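Local structure of phosphatidylinositol-specific phospholipase C (Listeria monocytogenes, 2PLC) at residues A[234-238]-A[258-264]. The protein is a bacterial phosphatidylinositol-specific phospholipase C whose X domain belongs to the TIM-barrel clan. Residues are numbered along the deposited sequence; the frame is centred on the assembly and turned at random.
Sequences NNKVE and DFPEKQT
Asn234 and Glu238, one turn apart on helix 226-246, meet 258-264 in a polar, water-bridged contact at the C-terminal end of strand 253-257, where the flanking helix grips the loop leaving that strand and the first turn of helix 262-269. Asn234 suits its buried place because its amide carries both a donor and an acceptor. With CG beside the backbone N (chi1 -68°), ND2 reaches the carbonyl O of Asp258 at 3.0 Å, in a bond that is nearly straight (169° at the hydrogen) and lies in the amide plane. OD1 accepts from water 1, 2.8 Å away, and reaches the N-H of Asp258 only through it; together the two bonds fix the amide's rotation. Water 2 accepts from Asn234 ND2, at a long 3.3 Å, and from the N of Glu261, the N-cap residue, and donates to Thr264 OG1, so it joins Asn234 to the start of helix 262-269. Thr264 OG1 also donates to Glu238 OE1 at 3.0 Å, meeting it from well above the carboxylate plane. Glu238 has the length for this: CG stands anti to the backbone N (chi1 -173°) and the chain runs extended across Thr264, its CB 4.0 Å from Thr264 CG2. The carboxylate lies along the flank of the first turn, and OE2 makes a weak hydrogen bond to Asn267 of that helix. Beyond the contact, Asp258 turns its carboxylate to His25, just past strand 20-24, which pairs in parallel with strand 253-257, while Val237 packs on helix 191-207.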
loop_
_atom_site.group_PDB
_atom_site.type_symbol
_atom_site.label_atom_id
_atom_site.label_comp_id
_atom_site.label_asym_id
_atom_site.label_seq_id
_atom_site.Cartn_x
_atom_site.Cartn_y
_atom_site.Cartn_z
ATOM N N ASN A 234 -5.924 4.754 14.965
ATOM C CA ASN A 234 -5.018 5.700 14.308
ATOM C C ASN A 234 -4.305 6.653 15.256
ATOM O O ASN A 234 -3.108 6.888 15.115
ATOM C CB ASN A 234 -5.740 6.488 13.213
ATOM C CG ASN A 234 -6.128 5.624 12.028
ATOM O OD1 ASN A 234 -5.779 4.448 11.959
ATOM N ND2 ASN A 234 -6.855 6.210 11.083
ATOM N N ASN A 235 -5.033 7.175 16.238
ATOM C CA ASN A 235 -4.459 8.096 17.214
ATOM C C ASN A 235 -3.455 7.404 18.135
ATOM O O ASN A 235 -2.401 7.959 18.452
ATOM C CB ASN A 235 -5.564 8.739 18.045
ATOM C CG ASN A 235 -5.666 10.222 17.807
ATOM O OD1 ASN A 235 -5.268 11.021 18.655
ATOM N ND2 ASN A 235 -6.172 10.604 16.635
ATOM N N LYS A 236 -3.796 6.190 18.564
ATOM C CA LYS A 236 -2.927 5.421 19.439
ATOM C C LYS A 236 -1.623 5.131 18.715
ATOM O O LYS A 236 -0.544 5.270 19.290
ATOM C CB LYS A 236 -3.606 4.122 19.864
ATOM C CG LYS A 236 -4.779 4.339 20.791
ATOM C CD LYS A 236 -5.542 3.045 21.072
ATOM C CE LYS A 236 -4.713 2.059 21.865
ATOM N NZ LYS A 236 -4.267 2.648 23.157
ATOM N N VAL A 237 -1.734 4.755 17.442
ATOM C CA VAL A 237 -0.562 4.455 16.625
ATOM C C VAL A 237 0.250 5.726 16.363
ATOM O O VAL A 237 1.476 5.693 16.339
ATOM C CB VAL A 237 -0.971 3.794 15.287
ATOM C CG1 VAL A 237 0.243 3.632 14.378
ATOM C CG2 VAL A 237 -1.607 2.437 15.555
ATOM N N GLU A 238 -0.439 6.847 16.195
ATOM C CA GLU A 238 0.226 8.119 15.951
ATOM C C GLU A 238 1.112 8.535 17.130
ATOM O O GLU A 238 2.234 9.005 16.933
ATOM C CB GLU A 238 -0.806 9.202 15.672
ATOM C CG GLU A 238 -0.206 10.524 15.239
ATOM C CD GLU A 238 -1.255 11.593 14.997
ATOM O OE1 GLU A 238 -2.459 11.263 14.879
ATOM O OE2 GLU A 238 -0.867 12.775 14.923
ATOM N N ASP A 258 -7.023 2.793 7.515
ATOM C CA ASP A 258 -8.365 3.101 7.038
ATOM C C ASP A 258 -8.553 4.511 7.585
ATOM O O ASP A 258 -8.070 4.814 8.680
ATOM C CB ASP A 258 -9.423 2.220 7.701
ATOM C CG ASP A 258 -9.515 0.844 7.097
ATOM O OD1 ASP A 258 -9.121 0.661 5.925
ATOM O OD2 ASP A 258 -10.013 -0.057 7.804
ATOM N N PHE A 259 -9.205 5.376 6.810
ATOM C CA PHE A 259 -9.484 6.755 7.211
ATOM C C PHE A 259 -8.320 7.521 7.860
ATOM O O PHE A 259 -8.469 8.086 8.944
ATOM C CB PHE A 259 -10.696 6.789 8.154
ATOM C CG PHE A 259 -11.953 6.233 7.555
ATOM C CD1 PHE A 259 -12.709 6.991 6.673
ATOM C CD2 PHE A 259 -12.402 4.967 7.903
ATOM C CE1 PHE A 259 -13.899 6.495 6.148
ATOM C CE2 PHE A 259 -13.584 4.463 7.388
ATOM C CZ PHE A 259 -14.339 5.228 6.508
ATOM N N PRO A 260 -7.145 7.550 7.212
ATOM C CA PRO A 260 -6.041 8.283 7.834
ATOM C C PRO A 260 -6.228 9.786 7.732
ATOM O O PRO A 260 -6.719 10.290 6.724
ATOM C CB PRO A 260 -4.841 7.836 7.008
ATOM C CG PRO A 260 -5.441 7.639 5.641
ATOM C CD PRO A 260 -6.710 6.899 5.965
ATOM N N GLU A 261 -5.866 10.496 8.794
ATOM C CA GLU A 261 -5.954 11.951 8.809
ATOM C C GLU A 261 -4.641 12.549 8.316
ATOM O O GLU A 261 -3.582 11.929 8.438
ATOM C CB GLU A 261 -6.265 12.452 10.214
ATOM C CG GLU A 261 -7.632 12.036 10.695
ATOM C CD GLU A 261 -7.996 12.675 12.010
ATOM O OE1 GLU A 261 -7.444 12.253 13.053
ATOM O OE2 GLU A 261 -8.834 13.604 11.997
ATOM N N LYS A 262 -4.727 13.746 7.739
ATOM C CA LYS A 262 -3.563 14.463 7.210
ATOM C C LYS A 262 -2.446 14.555 8.248
ATOM O O LYS A 262 -1.268 14.426 7.919
ATOM C CB LYS A 262 -3.963 15.884 6.806
ATOM C CG LYS A 262 -5.106 16.000 5.810
ATOM C CD LYS A 262 -4.618 15.967 4.373
ATOM C CE LYS A 262 -5.699 16.444 3.408
ATOM N NZ LYS A 262 -6.043 17.881 3.619
ATOM N N GLN A 263 -2.845 14.786 9.498
ATOM C CA GLN A 263 -1.940 14.920 10.646
ATOM C C GLN A 263 -1.146 13.640 10.899
ATOM O O GLN A 263 0.079 13.666 11.054
ATOM C CB GLN A 263 -2.768 15.252 11.894
ATOM C CG GLN A 263 -1.982 15.411 13.185
ATOM C CD GLN A 263 -1.444 16.814 13.373
ATOM O OE1 GLN A 263 -0.591 17.272 12.608
ATOM N NE2 GLN A 263 -1.944 17.507 14.395
ATOM N N THR A 264 -1.870 12.524 10.954
ATOM C CA THR A 264 -1.280 11.215 11.195
ATOM C C THR A 264 -0.286 10.849 10.098
ATOM O O THR A 264 0.781 10.307 10.377
ATOM C CB THR A 264 -2.366 10.122 11.267
ATOM O OG1 THR A 264 -3.425 10.555 12.128
ATOM C CG2 THR A 264 -1.786 8.831 11.815
HETATM O O HOH W 1 -6.664 2.397 10.263
HETATM O O HOH W 2 -6.047 9.359 11.588
#